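Long-range contacts in pyruvate kinase (Pseudomonas aeruginosa, PDB 6QXL), which probably catalyses the last step of glycolysis, the transfer of a phosphoryl group from phosphoenolpyruvate to ADP, giving pyruvate and ATP: residues 12-17 and 48-52; 31-37 and 63-69; 76-80 and 100-104. One frame throughout, in Å; residues are numbered along the deposited sequence.

In the fold
Contacts 1 and 2 belong to the eight-stranded parallel barrel of this pyruvate kinase. Contact 2 pairs barrel strands 32-36 and 64-68. Contact 1 sets the loop after strand 7-11 against helix 42-58, which connects those two strands. Their centres are 10 Å apart, and they touch: L12 N lies 3.0 Å from R34 O, and V52 packs on V63. Along the chain their segments interleave. Contact 3 comes later and joins two loops beside a separate mixed sheet, which includes strands 74-75, 91-95 and 107-109. Its centre is about 30 Å from that of contact 1 and 31 Å from that of contact 2. The chain thus leaves the barrel for a second domain before strand 190-193 resumes it.

Contact 1. Residues 12-17 and 48-52; sequences LGPASN and RARLV
Segment 12-17 is an irregular loop leaving barrel strand 7-11. Segment 48-52 is helical throughout, part of helix 42-58. The closest CA pair is N17 and R48, at 6.6 Å. L12 is extended. G13 is nearly fully extended (phi/psi -175/-165), and a CB there would clash with CD of P14. The chain then turns: S16 N donates to G13 O at 2.8 Å, and G13 N donates to S16 OG at 2.9 Å, with S16 in the p rotamer. R48 dominates the contact. Its side chain starts m and then runs t, t through chi2 and chi3, so the guanidinium extends out to the loop. R48 NE donates to N17 OD1 at 2.8 Å, near the guanidinium plane. N17 is t at chi1, which brings its amide within reach. The carbonyl carbon of G13 lies over one face of the guanidinium, with R48 NH2 3.6 Å from G13 C. Nearer the backbone of the helix, L12, in the mt rotamer, has its CA-to-CB bond directed toward the helix. L12 CD1 is 3.9 Å from V52 CG2 (V52 chi1 t) and 4.1 Å from R48 CB. L51 CD2 lies 4.2 Å from N17 O. S16 OG is also hydrogen-bonded to S319 O. The arrangement is that of a beta/alpha (TIM) barrel, where a loop following one strand packs against the outer helix of the next beta-alpha unit.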
loop_
_atom_site.group_PDB
_atom_site.type_symbol
_atom_site.label_atom_id
_atom_site.label_comp_id
_atom_site.label_asym_id
_atom_site.label_seq_id
_atom_site.Cartn_x
_atom_site.Cartn_y
_atom_site.Cartn_z
ATOM N N LEU A 12 31.088 6.595 31.096
ATOM C CA LEU A 12 32.150 7.304 31.815
ATOM C C LEU A 12 33.294 6.377 32.177
ATOM O O LEU A 12 33.127 5.161 32.323
ATOM C CB LEU A 12 31.614 7.959 33.076
ATOM C CG LEU A 12 30.421 8.884 32.825
ATOM C CD1 LEU A 12 29.992 9.490 34.155
ATOM C CD2 LEU A 12 30.729 9.946 31.763
ATOM N N GLY A 13 34.467 6.978 32.321
ATOM C CA GLY A 13 35.676 6.246 32.680
ATOM C C GLY A 13 36.857 7.177 32.895
ATOM O O GLY A 13 36.690 8.392 33.005
ATOM N N PRO A 14 38.076 6.624 32.924
ATOM C CA PRO A 14 39.293 7.426 33.147
ATOM C C PRO A 14 39.394 8.698 32.312
ATOM O O PRO A 14 39.809 9.723 32.824
ATOM C CB PRO A 14 40.407 6.470 32.767
ATOM C CG PRO A 14 39.841 5.112 33.024
ATOM C CD PRO A 14 38.361 5.179 32.855
ATOM N N ALA A 15 38.982 8.649 31.054
ATOM C CA ALA A 15 39.065 9.821 30.180
ATOM C C ALA A 15 37.974 10.856 30.454
ATOM O O ALA A 15 38.049 11.965 29.934
ATOM C CB ALA A 15 38.998 9.393 28.725
ATOM N N SER A 16 36.966 10.486 31.242
ATOM C CA SER A 16 35.820 11.351 31.490
ATOM C C SER A 16 35.472 11.330 32.977
ATOM O O SER A 16 34.320 11.117 33.378
ATOM C CB SER A 16 34.631 10.880 30.630
ATOM O OG SER A 16 34.414 9.484 30.811
ATOM N N ASN A 17 36.497 11.518 33.794
ATOM C CA ASN A 17 36.352 11.409 35.247
ATOM C C ASN A 17 36.488 12.769 35.930
ATOM O O ASN A 17 35.968 12.948 37.020
ATOM C CB ASN A 17 37.411 10.441 35.768
ATOM C CG ASN A 17 37.390 10.268 37.265
ATOM O OD1 ASN A 17 36.383 9.797 37.830
ATOM N ND2 ASN A 17 38.465 10.795 37.908
ATOM N N ARG A 48 31.366 10.357 40.358
ATOM C CA ARG A 48 30.922 10.696 39.011
ATOM C C ARG A 48 29.409 10.986 38.969
ATOM O O ARG A 48 28.977 11.978 38.382
ATOM C CB ARG A 48 31.275 9.577 38.029
ATOM C CG ARG A 48 32.753 9.469 37.723
ATOM C CD ARG A 48 33.051 8.157 37.045
ATOM N NE ARG A 48 34.493 7.947 36.857
ATOM C CZ ARG A 48 35.042 6.754 36.595
ATOM N NH1 ARG A 48 34.278 5.658 36.467
ATOM N NH2 ARG A 48 36.346 6.642 36.443
ATOM N N ALA A 49 28.626 10.140 39.634
ATOM C CA ALA A 49 27.167 10.324 39.667
ATOM C C ALA A 49 26.786 11.692 40.214
ATOM O O ALA A 49 25.957 12.400 39.610
ATOM C CB ALA A 49 26.498 9.225 40.474
ATOM N N ARG A 50 27.422 12.074 41.327
ATOM C CA ARG A 50 27.151 13.362 41.954
ATOM C C ARG A 50 27.552 14.501 41.023
ATOM O O ARG A 50 26.837 15.500 40.905
ATOM C CB ARG A 50 27.883 13.449 43.289
ATOM C CG ARG A 50 27.698 14.679 44.147
ATOM C CD ARG A 50 28.262 14.567 45.561
ATOM N NE ARG A 50 28.195 13.278 46.313
ATOM C CZ ARG A 50 27.072 12.685 46.739
ATOM N NH1 ARG A 50 27.136 11.525 47.380
ATOM N NH2 ARG A 50 25.884 13.244 46.514
ATOM N N LEU A 51 28.672 14.333 40.340
ATOM C CA LEU A 51 29.230 15.391 39.518
ATOM C C LEU A 51 28.383 15.633 38.266
ATOM O O LEU A 51 28.195 16.781 37.859
ATOM C CB LEU A 51 30.667 15.014 39.134
ATOM C CG LEU A 51 31.771 16.056 38.998
ATOM C CD1 LEU A 51 31.733 17.091 40.098
ATOM C CD2 LEU A 51 33.127 15.359 39.001
ATOM N N VAL A 52 27.873 14.566 37.661
ATOM C CA VAL A 52 27.074 14.715 36.452
ATOM C C VAL A 52 25.767 15.399 36.808
ATOM O O VAL A 52 25.342 16.321 36.114
ATOM C CB VAL A 52 26.824 13.367 35.739
ATOM C CG1 VAL A 52 25.887 13.539 34.551
ATOM C CG2 VAL A 52 28.044 12.657 35.353
#

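Contact 2. Residues 31-37 and 63-69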
loop_
_atom_site.group_PDB
_atom_site.type_symbol
_atom_site.label_atom_id
_atom_site.label_comp_id
_atom_site.label_asym_id
_atom_site.label_seq_id
_atom_site.Cartn_x
_atom_site.Cartn_y
_atom_site.Cartn_z
ATOM N N ASP A 31 22.807 12.881 26.936
ATOM C CA ASP A 31 21.505 12.743 27.573
ATOM C C ASP A 31 21.512 11.675 28.676
ATOM O O ASP A 31 20.651 11.697 29.553
ATOM C CB ASP A 31 20.432 12.442 26.511
ATOM C CG ASP A 31 20.477 13.436 25.324
ATOM O OD1 ASP A 31 20.006 14.615 25.451
ATOM O OD2 ASP A 31 21.007 13.041 24.245
ATOM N N VAL A 32 22.453 10.733 28.629
ATOM C CA VAL A 32 22.539 9.672 29.638
ATOM C C VAL A 32 24.008 9.338 29.881
ATOM O O VAL A 32 24.775 9.177 28.935
ATOM C CB VAL A 32 21.829 8.388 29.186
ATOM C CG1 VAL A 32 21.929 7.288 30.240
ATOM C CG2 VAL A 32 20.389 8.679 28.881
ATOM N N ALA A 33 24.386 9.232 31.152
ATOM C CA ALA A 33 25.711 8.798 31.526
ATOM C C ALA A 33 25.617 7.362 32.000
ATOM O O ALA A 33 24.801 7.046 32.879
ATOM C CB ALA A 33 26.271 9.682 32.627
ATOM N N ARG A 34 26.443 6.492 31.412
ATOM C CA ARG A 34 26.450 5.080 31.765
ATOM C C ARG A 34 27.628 4.816 32.701
ATOM O O ARG A 34 28.761 5.215 32.417
ATOM C CB ARG A 34 26.572 4.221 30.497
ATOM C CG ARG A 34 26.870 2.742 30.714
ATOM C CD ARG A 34 26.715 2.009 29.397
ATOM N NE ARG A 34 27.135 0.602 29.509
ATOM C CZ ARG A 34 28.352 0.126 29.251
ATOM N NH1 ARG A 34 29.339 0.909 28.836
ATOM N NH2 ARG A 34 28.583 -1.167 29.402
ATOM N N LEU A 35 27.345 4.141 33.803
ATOM C CA LEU A 35 28.345 3.788 34.780
ATOM C C LEU A 35 28.495 2.290 34.678
ATOM O O LEU A 35 27.576 1.543 35.050
ATOM C CB LEU A 35 27.897 4.193 36.186
ATOM C CG LEU A 35 27.363 5.616 36.338
ATOM C CD1 LEU A 35 27.013 5.830 37.819
ATOM C CD2 LEU A 35 28.356 6.675 35.918
ATOM N N ASN A 36 29.637 1.845 34.155
ATOM C CA ASN A 36 29.848 0.426 33.922
ATOM C C ASN A 36 30.415 -0.192 35.179
ATOM O O ASN A 36 31.554 0.067 35.528
ATOM C CB ASN A 36 30.770 0.235 32.708
ATOM C CG ASN A 36 30.988 -1.215 32.353
ATOM O OD1 ASN A 36 30.335 -2.116 32.888
ATOM N ND2 ASN A 36 31.914 -1.447 31.458
ATOM N N PHE A 37 29.629 -1.017 35.851
ATOM C CA PHE A 37 30.081 -1.617 37.107
ATOM C C PHE A 37 31.143 -2.682 36.925
ATOM O O PHE A 37 31.736 -3.096 37.902
ATOM C CB PHE A 37 28.909 -2.188 37.920
ATOM C CG PHE A 37 27.963 -1.150 38.464
ATOM C CD1 PHE A 37 28.430 -0.009 39.117
ATOM C CD2 PHE A 37 26.590 -1.316 38.332
ATOM C CE1 PHE A 37 27.552 0.941 39.626
ATOM C CE2 PHE A 37 25.696 -0.376 38.838
ATOM C CZ PHE A 37 26.176 0.754 39.495
ATOM N N VAL A 63 20.022 14.884 32.634
ATOM C CA VAL A 63 20.814 13.740 32.250
ATOM C C VAL A 63 20.481 12.566 33.162
ATOM O O VAL A 63 20.608 12.654 34.374
ATOM C CB VAL A 63 22.307 14.064 32.328
ATOM C CG1 VAL A 63 23.150 12.825 32.003
ATOM C CG2 VAL A 63 22.640 15.238 31.387
ATOM N N ALA A 64 20.050 11.458 32.573
ATOM C CA ALA A 64 19.798 10.255 33.345
ATOM C C ALA A 64 21.110 9.560 33.666
ATOM O O ALA A 64 22.122 9.795 33.010
ATOM C CB ALA A 64 18.882 9.311 32.577
ATOM N N LEU A 65 21.054 8.694 34.677
ATOM C CA LEU A 65 22.155 7.848 35.047
ATOM C C LEU A 65 21.752 6.410 34.868
ATOM O O LEU A 65 20.743 5.964 35.406
ATOM C CB LEU A 65 22.581 8.076 36.498
ATOM C CG LEU A 65 23.055 9.470 36.892
ATOM C CD1 LEU A 65 23.722 9.409 38.291
ATOM C CD2 LEU A 65 24.007 10.094 35.882
ATOM N N LEU A 66 22.569 5.687 34.112
ATOM C CA LEU A 66 22.340 4.292 33.832
ATOM C C LEU A 66 23.485 3.517 34.459
ATOM O O LEU A 66 24.654 3.856 34.239
ATOM C CB LEU A 66 22.289 4.074 32.319
ATOM C CG LEU A 66 22.055 2.640 31.855
ATOM C CD1 LEU A 66 21.274 2.648 30.565
ATOM C CD2 LEU A 66 23.344 1.889 31.648
ATOM N N GLY A 67 23.129 2.477 35.215
ATOM C CA GLY A 67 24.093 1.604 35.857
ATOM C C GLY A 67 24.076 0.260 35.177
ATOM O O GLY A 67 23.025 -0.382 35.090
ATOM N N ASP A 68 25.240 -0.171 34.705
ATOM C CA ASP A 68 25.354 -1.369 33.893
ATOM C C ASP A 68 25.958 -2.492 34.720
ATOM O O ASP A 68 27.131 -2.436 35.064
ATOM C CB ASP A 68 26.195 -1.050 32.623
ATOM C CG ASP A 68 25.976 -2.037 31.488
ATOM O OD1 ASP A 68 25.930 -3.257 31.774
ATOM O OD2 ASP A 68 25.827 -1.614 30.310
ATOM N N LEU A 69 25.166 -3.500 35.020
ATOM C CA LEU A 69 25.622 -4.677 35.773
ATOM C C LEU A 69 26.580 -5.512 34.941
ATOM O O LEU A 69 26.361 -5.733 33.749
ATOM C CB LEU A 69 24.447 -5.580 36.182
ATOM C CG LEU A 69 23.327 -4.900 37.002
ATOM C CD1 LEU A 69 22.145 -5.869 37.188
ATOM C CD2 LEU A 69 23.886 -4.376 38.351
#
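The strongest polar link across this right-handed beta-alpha-beta unit of the TIM barrel is the salt bridge between R34 and D68. R34 NE donates to D68 OD2 at 2.7 Å, and R34 NH2 adds a weak bond to the same oxygen at 2.9 Å. D68 has a second cation: its OD1 forms a salt bridge with K221 NZ. R34 NH1 bonds to T11 OG1. The nearest atoms of the R34 side chain are about 3 Å from a bound malonate and about 6 Å from the magnesium ion, which E223 and D250 bind, so the pair lies beside the metal site. Helix 42-58 is the crossover. The strands run parallel: the axes of strands 32-36 and 64-68 come within 4.7 Å, and their directions differ by 23°. Six backbone bonds join the segments: A64 N to D31 O, A33 N to A64 O, L66 N to A33 O, L35 N to L66 O, D68 N to L35 O, and F37 N to D68 O. V32, R34, N36, A64, L66 and D68 share the face inside the barrel. There V32 CG1 meets L66 CB at 3.8 Å. The other face, with A33, L35 and L65, turns to the helices; A33 CB is 4.0 Å from L65 CD2. At G67 a CB would crowd the F37 ring, and without one F37 CE2 lies 3.9 Å from G67 CA.

Contact 3. Residues 76-80 and 100-104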
loop_
_atom_site.group_PDB
_atom_site.type_symbol
_atom_site.label_atom_id
_atom_site.label_comp_id
_atom_site.label_asym_id
_atom_site.label_seq_id
_atom_site.Cartn_x
_atom_site.Cartn_y
_atom_site.Cartn_z
ATOM N N ILE A 76 39.356 -14.495 32.086
ATOM C CA ILE A 76 40.577 -15.169 32.483
ATOM C C ILE A 76 41.174 -14.552 33.749
ATOM O O ILE A 76 40.767 -13.492 34.184
ATOM C CB ILE A 76 41.592 -15.235 31.341
ATOM C CG1 ILE A 76 42.170 -13.859 31.043
ATOM C CG2 ILE A 76 40.958 -15.862 30.084
ATOM C CD1 ILE A 76 42.958 -13.788 29.727
ATOM N N ALA A 77 42.123 -15.249 34.322
ATOM C CA ALA A 77 42.848 -14.797 35.521
ATOM C C ALA A 77 44.023 -13.848 35.168
ATOM O O ALA A 77 44.083 -13.325 34.062
ATOM C CB ALA A 77 43.307 -16.001 36.335
ATOM N N LYS A 78 44.949 -13.639 36.090
ATOM C CA LYS A 78 46.095 -12.760 35.844
ATOM C C LYS A 78 47.291 -13.501 35.252
ATOM O O LYS A 78 47.418 -14.717 35.370
ATOM C CB LYS A 78 46.512 -12.035 37.139
ATOM C CG LYS A 78 45.407 -11.278 37.802
ATOM C CD LYS A 78 45.870 -10.617 39.060
ATOM C CE LYS A 78 44.880 -9.631 39.542
ATOM N NZ LYS A 78 45.134 -9.230 40.959
ATOM N N PHE A 79 48.218 -12.722 34.724
ATOM C CA PHE A 79 49.475 -13.177 34.156
ATOM C C PHE A 79 50.609 -12.706 35.045
ATOM O O PHE A 79 50.440 -11.780 35.786
ATOM C CB PHE A 79 49.688 -12.598 32.796
ATOM C CG PHE A 79 48.889 -13.235 31.724
ATOM C CD1 PHE A 79 47.650 -12.760 31.405
ATOM C CD2 PHE A 79 49.398 -14.257 31.001
ATOM C CE1 PHE A 79 46.926 -13.319 30.407
ATOM C CE2 PHE A 79 48.681 -14.818 29.990
ATOM C CZ PHE A 79 47.442 -14.354 29.694
ATOM N N ALA A 80 51.743 -13.389 35.023
ATOM C CA ALA A 80 52.885 -13.031 35.866
ATOM C C ALA A 80 53.500 -11.685 35.570
ATOM O O ALA A 80 53.810 -10.929 36.447
ATOM C CB ALA A 80 53.935 -14.100 35.792
ATOM N N ARG A 100 46.051 -18.416 39.744
ATOM C CA ARG A 100 45.420 -17.201 39.279
ATOM C C ARG A 100 46.378 -16.035 39.025
ATOM O O ARG A 100 46.117 -15.186 38.180
ATOM C CB ARG A 100 44.309 -16.693 40.196
ATOM C CG ARG A 100 43.351 -17.792 40.645
ATOM C CD ARG A 100 42.253 -18.002 39.586
ATOM N NE ARG A 100 42.412 -19.309 38.918
ATOM C CZ ARG A 100 41.854 -20.435 39.250
ATOM N NH1 ARG A 100 40.954 -20.517 40.194
ATOM N NH2 ARG A 100 42.216 -21.516 38.576
ATOM N N ASP A 101 47.540 -16.058 39.709
ATOM C CA ASP A 101 48.496 -14.979 39.537
ATOM C C ASP A 101 49.642 -15.327 38.591
ATOM O O ASP A 101 50.383 -14.425 38.251
ATOM C CB ASP A 101 49.081 -14.640 40.892
ATOM C CG ASP A 101 48.105 -13.964 41.789
ATOM O OD1 ASP A 101 47.342 -13.120 41.288
ATOM O OD2 ASP A 101 48.202 -14.095 43.053
ATOM N N ALA A 102 49.768 -16.611 38.161
ATOM C CA ALA A 102 50.948 -17.078 37.492
ATOM C C ALA A 102 50.810 -17.364 36.009
ATOM O O ALA A 102 51.437 -18.300 35.501
ATOM C CB ALA A 102 51.422 -18.325 38.212
ATOM N N GLY A 103 50.008 -16.559 35.304
ATOM C CA GLY A 103 49.781 -16.816 33.895
ATOM C C GLY A 103 51.082 -16.665 33.117
ATOM O O GLY A 103 51.935 -15.843 33.458
ATOM N N THR A 104 51.269 -17.508 32.118
ATOM C CA THR A 104 52.477 -17.480 31.323
ATOM C C THR A 104 52.114 -17.380 29.864
ATOM O O THR A 104 50.953 -17.229 29.505
ATOM C CB THR A 104 53.292 -18.774 31.545
ATOM O OG1 THR A 104 52.651 -19.859 30.852
ATOM C CG2 THR A 104 53.418 -19.072 33.037
#
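Three backbone hydrogen bonds tie these two irregular segments together. K78 N donates to R100 O at 2.9 Å. A80 N donates to G103 O at 2.9 Å, close to linear. Between them G103 N reaches K78 O at 3.2 Å, a weak bond. F79 and G103 form a single isolated bridge, not a regular strand pair, their CA atoms 3.7 Å apart. At G103 a CB would clash with K78 O and F79 CA. F79 N turns to another acceptor, D156 OD1. K78 NZ is 4.5 Å from D101 OD1, beyond a salt bridge. R100 NH2 donates to T96 O, and T104 OG1 accepts from E106 N and V107 N. A102 O is bonded to H98 NE2. A77 CB lies 3.5 Å from R100 O, and the edge of the F79 ring meets T104 O, with F79 CE2 at 3.3 Å. Both loops belong to the small B domain that pyruvate kinases insert between barrel strands 64-68 and 190-193. The contact joins the loop between strands 74-75 and 83-86 to the loop between 91-95 and 107-109. Strand 107-109 lies against it: F79 packs on V108 and A77 shares a backbone bond with G109.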